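Putative uronate isomerase (Thermotoga maritima, PDB 4NAR) is of unestablished function but may have lactate racemase activity, as in the related lactate racemase family. Local coordinates at residues Glu6-Thr11 against Ile232-Tyr237; Val29-Val34 against Phe139-Ala144; Arg270-Ile275 against Glu402-Glu407; Ile327-Lys332 against Val389-Met394. All coordinates share one frame; numbering follows the deposited sequence.

Contact 1 of 4, residues Glu6-Thr11 against Ile232-Tyr237; sequences EGDPLT and IPRALY
Asp8 lays its carboxylate flat over the guanidinium of Arg234 where the short edge strand 5-6 pairs antiparallel with strand 231-240 of the mixed sheet. The two planes are 6° apart, and Asp8 CG sits 3.5 Å from Arg234 CZ, over the centre of the group. The ion pair is therefore a stacked one: Asp8 OD2 is a long 3.7 Å from Arg234 NH1 and lies well out of the guanidinium plane, so attraction between charges acts without an N-H aimed at the oxygen. In that plane, Arg234 NE donates to Gly7 O at 2.9 Å, on a lone pair of the carbonyl. Bends at chi2 and chi3 curl the arginine back to this position, and its NH1 forms a salt bridge with Glu226 on strand 217-227. Arg234 and Ala235 both face Val224 of that strand, a classic beta bulge.

The backbones are joined by Gly7 N to Arg234 O and, beyond the cis peptide before Pro9, by Leu10 N to Pro233 O at 2.9 Å. Leu10 CG is anti to the backbone N (chi1 169°); past it, CD2 comes within 4.0 Å of Leu236 CB, while Pro9 CB touches Ile232 CG2. Glu6 and Ala235 form a non-hydrogen-bonded pair, with Glu6 CG resting against the alanine methyl. From there the extended glutamate reaches the hydroxyl edge of Tyr237, carboxylate and ring planes 71° apart. Tyr237 OH donates to Glu6 OE2, and the modelled separation of 2.3 Å is too short to be taken literally.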
loop_
_atom_site.group_PDB
_atom_site.type_symbol
_atom_site.label_atom_id
_atom_site.label_comp_id
_atom_site.label_asym_id
_atom_site.label_seq_id
_atom_site.Cartn_x
_atom_site.Cartn_y
_atom_site.Cartn_z
ATOM N N GLU A 6 -15.467 17.688 1.307
ATOM C CA GLU A 6 -14.833 17.810 -0.010
ATOM C C GLU A 6 -14.429 19.274 -0.320
ATOM O O GLU A 6 -15.095 20.219 0.105
ATOM C CB GLU A 6 -15.759 17.247 -1.108
ATOM C CG GLU A 6 -15.858 15.714 -1.141
ATOM C CD GLU A 6 -17.079 15.193 -1.909
ATOM O OE1 GLU A 6 -18.007 15.993 -2.175
ATOM O OE2 GLU A 6 -17.112 13.981 -2.248
ATOM N N GLY A 7 -13.334 19.449 -1.053
ATOM C CA GLY A 7 -12.886 20.763 -1.493
ATOM C C GLY A 7 -11.797 20.636 -2.555
ATOM O O GLY A 7 -11.290 19.530 -2.850
ATOM N N ASP A 8 -11.452 21.768 -3.157
ATOM C CA ASP A 8 -10.324 21.834 -4.077
ATOM C C ASP A 8 -9.718 23.220 -3.908
ATOM O O ASP A 8 -10.111 24.161 -4.603
ATOM C CB ASP A 8 -10.780 21.586 -5.518
ATOM C CG ASP A 8 -9.607 21.415 -6.507
ATOM O OD1 ASP A 8 -8.408 21.483 -6.108
ATOM O OD2 ASP A 8 -9.899 21.188 -7.709
ATOM N N PRO A 9 -8.794 23.362 -2.939
ATOM C CA PRO A 9 -8.425 22.252 -2.042
ATOM C C PRO A 9 -9.359 22.126 -0.828
ATOM O O PRO A 9 -10.030 23.101 -0.465
ATOM C CB PRO A 9 -7.017 22.634 -1.580
ATOM C CG PRO A 9 -7.037 24.166 -1.585
ATOM C CD PRO A 9 -7.940 24.555 -2.748
ATOM N N LEU A 10 -9.410 20.935 -0.225
ATOM C CA LEU A 10 -10.104 20.748 1.046
ATOM C C LEU A 10 -9.262 21.422 2.126
ATOM O O LEU A 10 -8.048 21.191 2.203
ATOM C CB LEU A 10 -10.269 19.264 1.355
ATOM C CG LEU A 10 -10.743 18.917 2.763
ATOM C CD1 LEU A 10 -12.163 19.410 2.963
ATOM C CD2 LEU A 10 -10.634 17.410 3.009
ATOM N N THR A 11 -9.882 22.272 2.946
ATOM C CA THR A 11 -9.109 23.103 3.875
ATOM C C THR A 11 -9.028 22.545 5.281
ATOM O O THR A 11 -9.926 21.815 5.722
ATOM C CB THR A 11 -9.664 24.539 3.985
ATOM O OG1 THR A 11 -10.955 24.515 4.621
ATOM C CG2 THR A 11 -9.740 25.204 2.600
ATOM N N ILE A 232 -2.303 18.038 -2.189
ATOM C CA ILE A 232 -3.533 18.823 -2.222
ATOM C C ILE A 232 -4.659 17.953 -1.695
ATOM O O ILE A 232 -5.128 17.048 -2.400
ATOM C CB ILE A 232 -3.895 19.262 -3.672
ATOM C CG1 ILE A 232 -2.692 19.920 -4.345
ATOM C CG2 ILE A 232 -5.089 20.221 -3.682
ATOM C CD1 ILE A 232 -2.178 19.148 -5.529
ATOM N N PRO A 233 -5.082 18.195 -0.443
ATOM C CA PRO A 233 -6.217 17.438 0.103
ATOM C C PRO A 233 -7.465 17.697 -0.745
ATOM O O PRO A 233 -7.676 18.831 -1.194
ATOM C CB PRO A 233 -6.406 18.031 1.504
ATOM C CG PRO A 233 -5.074 18.619 1.861
ATOM C CD PRO A 233 -4.473 19.102 0.548
ATOM N N ARG A 234 -8.283 16.674 -0.963
ATOM C CA ARG A 234 -9.453 16.818 -1.819
ATOM C C ARG A 234 -10.735 16.297 -1.164
ATOM O O ARG A 234 -11.840 16.728 -1.513
ATOM C CB ARG A 234 -9.199 16.097 -3.139
ATOM C CG ARG A 234 -8.065 16.728 -3.967
ATOM C CD ARG A 234 -8.420 18.168 -4.454
ATOM N NE ARG A 234 -9.784 18.200 -4.985
ATOM C CZ ARG A 234 -10.098 17.914 -6.247
ATOM N NH1 ARG A 234 -9.138 17.614 -7.115
ATOM N NH2 ARG A 234 -11.369 17.934 -6.649
ATOM N N ALA A 235 -10.588 15.358 -0.226
ATOM C CA ALA A 235 -11.742 14.813 0.494
ATOM C C ALA A 235 -11.331 14.040 1.733
ATOM O O ALA A 235 -10.279 13.397 1.759
ATOM C CB ALA A 235 -12.582 13.912 -0.410
ATOM N N LEU A 236 -12.189 14.101 2.747
ATOM C CA LEU A 236 -12.038 13.316 3.961
ATOM C C LEU A 236 -13.401 12.685 4.244
ATOM O O LEU A 236 -14.338 13.376 4.669
ATOM C CB LEU A 236 -11.618 14.219 5.131
ATOM C CG LEU A 236 -10.661 13.661 6.198
ATOM C CD1 LEU A 236 -11.006 14.203 7.598
ATOM C CD2 LEU A 236 -10.598 12.130 6.208
ATOM N N TYR A 237 -13.535 11.389 3.975
ATOM C CA TYR A 237 -14.808 10.716 4.192
ATOM C C TYR A 237 -14.802 10.034 5.560
ATOM O O TYR A 237 -14.096 9.034 5.771
ATOM C CB TYR A 237 -15.089 9.723 3.065
ATOM C CG TYR A 237 -15.214 10.391 1.718
ATOM C CD1 TYR A 237 -15.922 11.581 1.575
ATOM C CD2 TYR A 237 -14.615 9.847 0.585
ATOM C CE1 TYR A 237 -16.041 12.212 0.337
ATOM C CE2 TYR A 237 -14.721 10.469 -0.655
ATOM C CZ TYR A 237 -15.442 11.654 -0.775
ATOM O OH TYR A 237 -15.565 12.286 -2.002
#

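Contact 2 of 4, residues Val29-Val34 against Phe139-Ala144; sequences VKKVLV and FEDFDA
Lys31 NZ forms a salt bridge with Asp141 OD1 at 2.9 Å, meeting the carboxylate oxygen on its syn lone pair. A water links the same ammonium to Glu140: it accepts from Lys31 NZ and donates to Glu140 OE1, so a second acidic residue is joined indirectly. Asp143 grips the other end of the contact. Its OD1 accepts from Lys30 N at 3.1 Å, on the anti side and 24° out of the carboxylate plane, and more weakly from Lys31 N. The backbone of Asp143 answers in the reverse direction, with its N donating to Lys31 O at 2.8 Å. Further along, Leu33 N donates to Ala144 O.

These bonds tie the start of strand 31-36 to the entry of strand 144-150, its parallel neighbour in the mixed sheet, at the point where an inverse gamma turn centred on Asp141 leads the chain in. Phe142 CG lies anti to its carbonyl carbon (chi1 -71°), and the ring reaches back over the first strand. Leu33 CB sits squarely above one ring face, 3.6 Å from the Phe142 centroid and 1° off the normal. Lys31 CD approaches obliquely, 3.7 Å from Phe142 CE1, and Lys31 NZ makes an off-centre cation-pi contact with the ring. On the other face of the strand, Val32 CG2 meets Ala144 CB at 4.1 Å.

The lysine's aliphatic chain thus packs by the aromatic ring while its ammonium bonds to Asp141 and, through water, to Glu140; this nearby negative charge would be expected to favour the protonated form of Lys31.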
loop_
_atom_site.group_PDB
_atom_site.type_symbol
_atom_site.label_atom_id
_atom_site.label_comp_id
_atom_site.label_asym_id
_atom_site.label_seq_id
_atom_site.Cartn_x
_atom_site.Cartn_y
_atom_site.Cartn_z
ATOM N N VAL A 29 -14.368 9.761 26.393
ATOM C CA VAL A 29 -13.007 9.578 25.904
ATOM C C VAL A 29 -11.959 9.789 26.976
ATOM O O VAL A 29 -11.659 10.926 27.353
ATOM C CB VAL A 29 -12.681 10.494 24.711
ATOM C CG1 VAL A 29 -13.002 9.790 23.399
ATOM C CG2 VAL A 29 -13.433 11.817 24.827
ATOM N N LYS A 30 -11.414 8.691 27.479
ATOM C CA LYS A 30 -10.185 8.775 28.252
ATOM C C LYS A 30 -9.061 8.112 27.459
ATOM O O LYS A 30 -7.995 8.697 27.314
ATOM C CB LYS A 30 -10.333 8.197 29.672
ATOM C CG LYS A 30 -11.447 7.184 29.828
ATOM C CD LYS A 30 -11.758 6.885 31.299
ATOM C CE LYS A 30 -10.704 5.989 31.942
ATOM N NZ LYS A 30 -11.315 4.881 32.747
ATOM N N LYS A 31 -9.328 6.922 26.914
ATOM C CA LYS A 31 -8.355 6.148 26.132
ATOM C C LYS A 31 -8.781 6.037 24.656
ATOM O O LYS A 31 -9.866 5.524 24.344
ATOM C CB LYS A 31 -8.217 4.739 26.721
ATOM C CG LYS A 31 -6.994 4.483 27.588
ATOM C CD LYS A 31 -6.239 3.274 27.029
ATOM C CE LYS A 31 -5.661 2.369 28.110
ATOM N NZ LYS A 31 -5.002 1.174 27.475
ATOM N N VAL A 32 -7.909 6.491 23.758
ATOM C CA VAL A 32 -8.177 6.507 22.326
ATOM C C VAL A 32 -7.007 5.878 21.548
ATOM O O VAL A 32 -5.856 5.960 21.977
ATOM C CB VAL A 32 -8.406 7.969 21.871
ATOM C CG1 VAL A 32 -7.676 8.298 20.578
ATOM C CG2 VAL A 32 -9.892 8.281 21.775
ATOM N N LEU A 33 -7.299 5.235 20.416
ATOM C CA LEU A 33 -6.249 4.696 19.549
ATOM C C LEU A 33 -6.360 5.279 18.147
ATOM O O LEU A 33 -7.451 5.278 17.540
ATOM C CB LEU A 33 -6.323 3.163 19.474
ATOM C CG LEU A 33 -5.347 2.425 18.538
ATOM C CD1 LEU A 33 -3.894 2.667 18.943
ATOM C CD2 LEU A 33 -5.632 0.929 18.491
ATOM N N VAL A 34 -5.234 5.770 17.627
ATOM C CA VAL A 34 -5.190 6.251 16.255
ATOM C C VAL A 34 -4.269 5.371 15.425
ATOM O O VAL A 34 -3.052 5.318 15.655
ATOM C CB VAL A 34 -4.758 7.746 16.151
ATOM C CG1 VAL A 34 -4.653 8.181 14.679
ATOM C CG2 VAL A 34 -5.734 8.636 16.903
ATOM N N PHE A 139 -7.918 -4.660 20.479
ATOM C CA PHE A 139 -8.877 -5.268 21.407
ATOM C C PHE A 139 -8.695 -4.879 22.864
ATOM O O PHE A 139 -9.315 -5.473 23.745
ATOM C CB PHE A 139 -8.884 -6.790 21.237
ATOM C CG PHE A 139 -8.936 -7.203 19.797
ATOM C CD1 PHE A 139 -10.105 -7.024 19.051
ATOM C CD2 PHE A 139 -7.805 -7.699 19.167
ATOM C CE1 PHE A 139 -10.150 -7.366 17.703
ATOM C CE2 PHE A 139 -7.838 -8.044 17.815
ATOM C CZ PHE A 139 -9.016 -7.873 17.077
ATOM N N GLU A 140 -7.849 -3.885 23.110
ATOM C CA GLU A 140 -7.667 -3.350 24.460
ATOM C C GLU A 140 -8.802 -2.390 24.832
ATOM O O GLU A 140 -9.693 -2.141 24.015
ATOM C CB GLU A 140 -6.307 -2.672 24.583
ATOM C CG GLU A 140 -5.252 -3.407 23.789
ATOM C CD GLU A 140 -3.946 -3.539 24.529
ATOM O OE1 GLU A 140 -3.652 -2.652 25.368
ATOM O OE2 GLU A 140 -3.222 -4.533 24.271
ATOM N N ASP A 141 -8.777 -1.867 26.056
ATOM C CA ASP A 141 -9.868 -1.015 26.537
ATOM C C ASP A 141 -9.887 0.393 25.921
ATOM O O ASP A 141 -9.724 1.391 26.629
ATOM C CB ASP A 141 -9.849 -0.928 28.076
ATOM C CG ASP A 141 -8.488 -0.467 28.633
ATOM O OD1 ASP A 141 -7.537 -0.265 27.838
ATOM O OD2 ASP A 141 -8.364 -0.316 29.877
ATOM N N PHE A 142 -10.095 0.492 24.611
ATOM C CA PHE A 142 -10.209 1.815 23.993
ATOM C C PHE A 142 -11.658 2.268 23.890
ATOM O O PHE A 142 -12.560 1.457 23.695
ATOM C CB PHE A 142 -9.521 1.875 22.622
ATOM C CG PHE A 142 -8.020 1.828 22.703
ATOM C CD1 PHE A 142 -7.308 2.901 23.245
ATOM C CD2 PHE A 142 -7.320 0.704 22.264
ATOM C CE1 PHE A 142 -5.914 2.857 23.352
ATOM C CE2 PHE A 142 -5.915 0.645 22.360
ATOM C CZ PHE A 142 -5.212 1.724 22.904
ATOM N N ASP A 143 -11.878 3.570 24.039
ATOM C CA ASP A 143 -13.220 4.119 23.909
ATOM C C ASP A 143 -13.525 4.419 22.446
ATOM O O ASP A 143 -14.683 4.395 22.022
ATOM C CB ASP A 143 -13.368 5.383 24.758
ATOM C CG ASP A 143 -13.278 5.098 26.246
ATOM O OD1 ASP A 143 -12.478 5.783 26.932
ATOM O OD2 ASP A 143 -14.006 4.190 26.725
ATOM N N ALA A 144 -12.481 4.716 21.680
ATOM C CA ALA A 144 -12.635 4.938 20.253
ATOM C C ALA A 144 -11.344 4.602 19.538
ATOM O O ALA A 144 -10.242 4.785 20.081
ATOM C CB ALA A 144 -13.056 6.372 19.954
HETATM O O HOH W 1 -2.436 0.166 26.279
#

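Contact 3 of 4, residues Arg270-Ile275 against Glu402-Glu407; sequences RAVQVI and EDFMDE
Bends at chi2 and chi3 place Arg270 CD and NE so that the guanidinium beyond them meets the Phe404 ring; Phe404 CG stands anti to its carbonyl carbon (chi1 -62°). The side chains cross at about a right angle, yet their flat groups are only 19° from parallel. Phe404 CE1 lies over one guanidinium face, offset toward its rim, and is 3.4 Å from Arg270 CZ. From the other side of the ring plane, Val272 CG2 stands over the centre of a face, 3.5 Å from the Phe404 centroid and 10° off the normal, a CH-pi contact made by one branch of the valine.

Arg270 and Val272 point the same way from strand 268-274 of the parallel five-stranded sheet. The segment 402-407, which leaves a 3-10 turn and leads into the edge strand 409-412, lays Phe404 across that face; strand 409-412 itself pairs beside strand 268-274.

At the guanidinium edge, Arg270 NH2 is 2.8 Å from Asp403 O, close to the guanidinium plane but at too poor an angle for a hydrogen bond. Asp406 OD1 is 4.0 Å from Arg270 NH2, near enough for attraction between opposite charges but beyond a salt bridge. Ser409 OG connects the two more directly, bonding to both Arg270 NE and Asp406 OD1.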
loop_
_atom_site.group_PDB
_atom_site.type_symbol
_atom_site.label_atom_id
_atom_site.label_comp_id
_atom_site.label_asym_id
_atom_site.label_seq_id
_atom_site.Cartn_x
_atom_site.Cartn_y
_atom_site.Cartn_z
ATOM N N ARG A 270 9.847 4.682 -23.570
ATOM C CA ARG A 270 10.673 4.966 -22.398
ATOM C C ARG A 270 9.852 5.722 -21.359
ATOM O O ARG A 270 9.183 6.714 -21.677
ATOM C CB ARG A 270 11.902 5.802 -22.781
ATOM C CG ARG A 270 13.171 5.000 -23.031
ATOM C CD ARG A 270 13.927 5.463 -24.284
ATOM N NE ARG A 270 14.271 6.884 -24.253
ATOM C CZ ARG A 270 15.425 7.372 -23.802
ATOM N NH1 ARG A 270 16.360 6.556 -23.323
ATOM N NH2 ARG A 270 15.642 8.681 -23.819
ATOM N N ALA A 271 9.899 5.248 -20.120
ATOM C CA ALA A 271 9.284 5.956 -19.000
ATOM C C ALA A 271 10.272 5.984 -17.845
ATOM O O ALA A 271 10.760 4.928 -17.409
ATOM C CB ALA A 271 7.976 5.278 -18.574
ATOM N N VAL A 272 10.594 7.183 -17.367
ATOM C CA VAL A 272 11.406 7.306 -16.162
ATOM C C VAL A 272 10.490 7.648 -14.997
ATOM O O VAL A 272 9.874 8.722 -14.973
ATOM C CB VAL A 272 12.506 8.384 -16.281
ATOM C CG1 VAL A 272 13.233 8.565 -14.947
ATOM C CG2 VAL A 272 13.504 8.023 -17.381
ATOM N N GLN A 273 10.385 6.720 -14.047
ATOM C CA GLN A 273 9.630 6.960 -12.829
ATOM C C GLN A 273 10.532 7.652 -11.800
ATOM O O GLN A 273 11.437 7.039 -11.229
ATOM C CB GLN A 273 9.053 5.646 -12.290
ATOM C CG GLN A 273 7.869 5.124 -13.111
ATOM C CD GLN A 273 6.551 5.829 -12.783
ATOM O OE1 GLN A 273 6.532 6.962 -12.281
ATOM N NE2 GLN A 273 5.435 5.157 -13.079
ATOM N N VAL A 274 10.289 8.939 -11.579
ATOM C CA VAL A 274 11.144 9.734 -10.698
ATOM C C VAL A 274 10.726 9.553 -9.223
ATOM O O VAL A 274 9.787 10.192 -8.754
ATOM C CB VAL A 274 11.092 11.218 -11.116
ATOM C CG1 VAL A 274 11.970 12.081 -10.215
ATOM C CG2 VAL A 274 11.466 11.356 -12.597
ATOM N N ILE A 275 11.424 8.676 -8.499
ATOM C CA ILE A 275 10.961 8.222 -7.182
ATOM C C ILE A 275 11.408 9.120 -6.025
ATOM O O ILE A 275 12.595 9.456 -5.907
ATOM C CB ILE A 275 11.425 6.760 -6.873
ATOM C CG1 ILE A 275 11.054 5.805 -8.008
ATOM C CG2 ILE A 275 10.846 6.267 -5.548
ATOM C CD1 ILE A 275 9.597 5.866 -8.403
ATOM N N GLU A 402 16.190 16.119 -19.564
ATOM C CA GLU A 402 16.329 16.616 -20.938
ATOM C C GLU A 402 16.517 15.495 -21.957
ATOM O O GLU A 402 16.236 15.675 -23.141
ATOM C CB GLU A 402 17.473 17.639 -21.061
ATOM C CG GLU A 402 17.199 18.982 -20.402
ATOM C CD GLU A 402 17.301 18.920 -18.881
ATOM O OE1 GLU A 402 18.012 18.021 -18.361
ATOM O OE2 GLU A 402 16.664 19.770 -18.208
ATOM N N ASP A 403 16.991 14.344 -21.490
ATOM C CA ASP A 403 17.132 13.170 -22.350
ATOM C C ASP A 403 15.807 12.446 -22.555
ATOM O O ASP A 403 15.759 11.464 -23.288
ATOM C CB ASP A 403 18.163 12.182 -21.779
ATOM C CG ASP A 403 19.568 12.781 -21.678
ATOM O OD1 ASP A 403 19.913 13.656 -22.513
ATOM O OD2 ASP A 403 20.321 12.382 -20.756
ATOM N N PHE A 404 14.728 12.915 -21.929
ATOM C CA PHE A 404 13.468 12.166 -22.017
ATOM C C PHE A 404 12.259 12.980 -22.459
ATOM O O PHE A 404 11.153 12.769 -21.950
ATOM C CB PHE A 404 13.174 11.401 -20.706
ATOM C CG PHE A 404 14.218 10.365 -20.373
ATOM C CD1 PHE A 404 14.094 9.059 -20.828
ATOM C CD2 PHE A 404 15.351 10.710 -19.652
ATOM C CE1 PHE A 404 15.074 8.100 -20.540
ATOM C CE2 PHE A 404 16.333 9.760 -19.362
ATOM C CZ PHE A 404 16.192 8.453 -19.804
HETATM N N MSE A 405 12.463 13.878 -23.423
HETATM C CA MSE A 405 11.380 14.744 -23.905
HETATM C C MSE A 405 10.929 14.421 -25.325
HETATM O O MSE A 405 10.053 15.092 -25.877
HETATM C CB MSE A 405 11.797 16.212 -23.842
HETATM C CG MSE A 405 12.826 16.517 -22.768
HETATM SE SE MSE A 405 12.255 17.961 -21.570
HETATM C CE MSE A 405 11.280 16.902 -20.228
ATOM N N ASP A 406 11.538 13.403 -25.917
ATOM C CA ASP A 406 11.161 12.932 -27.247
ATOM C C ASP A 406 9.711 12.436 -27.254
ATOM O O ASP A 406 9.116 12.200 -26.192
ATOM C CB ASP A 406 12.116 11.826 -27.679
ATOM C CG ASP A 406 12.976 11.327 -26.525
ATOM O OD1 ASP A 406 12.635 10.272 -25.942
ATOM O OD2 ASP A 406 13.983 11.997 -26.185
ATOM N N GLU A 407 9.138 12.288 -28.444
ATOM C CA GLU A 407 7.706 12.005 -28.554
ATOM C C GLU A 407 7.209 10.799 -27.738
ATOM O O GLU A 407 6.115 10.864 -27.165
ATOM C CB GLU A 407 7.284 11.879 -30.019
ATOM C CG GLU A 407 7.832 10.654 -30.721
ATOM C CD GLU A 407 7.615 10.701 -32.220
ATOM O OE1 GLU A 407 8.097 11.664 -32.860
ATOM O OE2 GLU A 407 6.962 9.777 -32.756
#

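Contact 4 of 4, residues Ile327-Lys332 against Val389-Met394; sequences IGYHCK and VNLGYM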
loop_
_atom_site.group_PDB
_atom_site.type_symbol
_atom_site.label_atom_id
_atom_site.label_comp_id
_atom_site.label_asym_id
_atom_site.label_seq_id
_atom_site.Cartn_x
_atom_site.Cartn_y
_atom_site.Cartn_z
ATOM N N ILE A 327 14.906 -15.746 -5.577
ATOM C CA ILE A 327 14.065 -16.020 -6.730
ATOM C C ILE A 327 14.314 -15.036 -7.896
ATOM O O ILE A 327 14.246 -15.425 -9.064
ATOM C CB ILE A 327 12.557 -16.072 -6.333
ATOM C CG1 ILE A 327 11.720 -16.721 -7.442
ATOM C CG2 ILE A 327 12.016 -14.678 -5.923
ATOM C CD1 ILE A 327 10.232 -16.628 -7.189
ATOM N N GLY A 328 14.606 -13.773 -7.581
ATOM C CA GLY A 328 14.794 -12.765 -8.616
ATOM C C GLY A 328 13.492 -12.427 -9.342
ATOM O O GLY A 328 12.410 -12.983 -9.048
ATOM N N TYR A 329 13.584 -11.526 -10.317
ATOM C CA TYR A 329 12.380 -10.979 -10.937
ATOM C C TYR A 329 12.008 -11.669 -12.243
ATOM O O TYR A 329 12.758 -11.631 -13.217
ATOM C CB TYR A 329 12.537 -9.473 -11.121
ATOM C CG TYR A 329 12.527 -8.708 -9.808
ATOM C CD1 TYR A 329 11.332 -8.208 -9.282
ATOM C CD2 TYR A 329 13.701 -8.488 -9.095
ATOM C CE1 TYR A 329 11.309 -7.500 -8.077
ATOM C CE2 TYR A 329 13.693 -7.777 -7.898
ATOM C CZ TYR A 329 12.487 -7.285 -7.391
ATOM O OH TYR A 329 12.450 -6.585 -6.198
ATOM N N HIS A 330 10.825 -12.278 -12.261
ATOM C CA HIS A 330 10.402 -13.119 -13.373
ATOM C C HIS A 330 8.900 -13.027 -13.613
ATOM O O HIS A 330 8.166 -12.479 -12.784
ATOM C CB HIS A 330 10.740 -14.578 -13.068
ATOM C CG HIS A 330 12.197 -14.832 -12.821
ATOM N ND1 HIS A 330 13.062 -15.209 -13.822
ATOM C CD2 HIS A 330 12.933 -14.778 -11.679
ATOM C CE1 HIS A 330 14.276 -15.380 -13.313
ATOM N NE2 HIS A 330 14.222 -15.120 -12.020
ATOM N N CYS A 331 8.453 -13.585 -14.743
ATOM C CA CYS A 331 7.046 -13.563 -15.130
ATOM C C CYS A 331 6.261 -14.594 -14.323
ATOM O O CYS A 331 6.847 -15.453 -13.638
ATOM C CB CYS A 331 6.887 -13.842 -16.637
ATOM S SG CYS A 331 7.299 -15.563 -17.152
ATOM N N LYS A 332 4.936 -14.510 -14.428
ATOM C CA LYS A 332 4.048 -15.339 -13.627
ATOM C C LYS A 332 4.271 -16.827 -13.838
ATOM O O LYS A 332 4.283 -17.594 -12.868
ATOM C CB LYS A 332 2.585 -14.998 -13.901
ATOM C CG LYS A 332 1.651 -15.451 -12.785
ATOM C CD LYS A 332 0.253 -15.718 -13.305
ATOM C CE LYS A 332 -0.302 -14.516 -14.029
ATOM N NZ LYS A 332 -1.800 -14.536 -14.062
ATOM N N VAL A 389 19.447 -10.283 -9.953
ATOM C CA VAL A 389 18.022 -10.469 -9.646
ATOM C C VAL A 389 17.191 -10.292 -10.904
ATOM O O VAL A 389 15.961 -10.104 -10.838
ATOM C CB VAL A 389 17.529 -9.504 -8.524
ATOM C CG1 VAL A 389 18.333 -9.742 -7.246
ATOM C CG2 VAL A 389 17.611 -8.002 -8.967
ATOM N N ASN A 390 17.878 -10.337 -12.048
ATOM C CA ASN A 390 17.213 -10.329 -13.359
ATOM C C ASN A 390 16.581 -8.974 -13.764
ATOM O O ASN A 390 15.616 -8.917 -14.546
ATOM C CB ASN A 390 16.174 -11.453 -13.439
ATOM C CG ASN A 390 16.009 -11.990 -14.843
ATOM O OD1 ASN A 390 16.992 -12.104 -15.596
ATOM N ND2 ASN A 390 14.757 -12.316 -15.219
ATOM N N LEU A 391 17.153 -7.890 -13.251
ATOM C CA LEU A 391 16.706 -6.541 -13.590
ATOM C C LEU A 391 17.803 -5.769 -14.358
ATOM O O LEU A 391 18.991 -6.106 -14.267
ATOM C CB LEU A 391 16.322 -5.790 -12.308
ATOM C CG LEU A 391 14.829 -5.609 -11.980
ATOM C CD1 LEU A 391 13.954 -6.689 -12.587
ATOM C CD2 LEU A 391 14.578 -5.482 -10.455
ATOM N N GLY A 392 17.406 -4.730 -15.095
ATOM C CA GLY A 392 18.359 -3.880 -15.789
ATOM C C GLY A 392 19.017 -2.861 -14.868
ATOM O O GLY A 392 18.653 -2.752 -13.686
ATOM N N TYR A 393 19.981 -2.104 -15.408
ATOM C CA TYR A 393 20.696 -1.084 -14.631
ATOM C C TYR A 393 20.975 0.180 -15.446
ATOM O O TYR A 393 21.256 0.113 -16.643
ATOM C CB TYR A 393 22.029 -1.633 -14.103
ATOM C CG TYR A 393 22.912 -0.596 -13.417
ATOM C CD1 TYR A 393 23.889 0.110 -14.126
ATOM C CD2 TYR A 393 22.761 -0.319 -12.055
ATOM C CE1 TYR A 393 24.686 1.062 -13.493
ATOM C CE2 TYR A 393 23.560 0.625 -11.415
ATOM C CZ TYR A 393 24.521 1.306 -12.137
ATOM O OH TYR A 393 25.304 2.240 -11.496
HETATM N N MSE A 394 20.905 1.331 -14.780
HETATM C CA MSE A 394 21.417 2.578 -15.347
HETATM C C MSE A 394 22.061 3.368 -14.229
HETATM O O MSE A 394 21.526 3.431 -13.113
HETATM C CB MSE A 394 20.319 3.415 -16.021
HETATM C CG MSE A 394 20.112 3.117 -17.496
HETATM SE SE MSE A 394 18.770 4.299 -18.318
HETATM C CE MSE A 394 18.475 3.288 -19.966
#
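Tyr329 N donates to Val389 O at 2.8 Å, from above the carbonyl plane, and Asn390 returns a bond from its side chain. Asn390 ND2 reaches Tyr329 O at 2.9 Å, with an N-H...O angle of 167°; the acceptor lies in the amide plane. Helix 383-388 ends here in a Schellman motif, with Leu391 N bonded to Cys386 O, Asn390 N to Arg387 O, and Asn390 as the C-prime residue at positive phi. Across from it, helix 318-327 also ends, Gly328 being the first residue beyond it, and its positive phi of 69° suits a glycine. The contact therefore joins two helix ends, just before the chain enters the short edge strand 392-393 of the parallel sheet.

Tyr329 carries most of the packing. Val389 O lies at the edge of its ring, in plane, while the Val389 side chain runs alongside and points the same way, CG2 being 3.9 Å from Tyr329 CD2. Leu391 lays both methyls on the same side of the ring: CD1 is 3.5 Å from Tyr329 CB, and CD2 sits over the face, shifted toward the rim, in a CH-pi contact. Beyond the segments, Tyr329 OH bonds to His352 NE2 on helix 347-357, which gives the hydroxyl a partner.

His330 crosses Asn390 at about a right angle, although ring and amide planes are only 22° apart. Its ND1 is hydrogen-bonded to Glu369, and its ring also stacks on Tyr334. The amide nitrogen Asn390 ND2 comes to 3.6 Å from His330 CE1.

The four contacts fall into two pairs, each attached to its own sheet. Contacts 1 and 2 both reach the mixed sheet, their centres about 27 Å apart; contact 2 is nested along the chain inside the loop closed by contact 1. Contacts 3 and 4 reach the parallel sheet, with centres about 21 Å apart and nearest atoms about 5 Å apart but not touching; contact 4 is nested inside the loop closed by contact 3. The pairs follow one another in sequence. Contact 2 lies across the chain's centre from contacts 3 and 4, about 48 Å and about 45 Å away between centres, and contact 1 lies opposite contact 4 at about 39 Å.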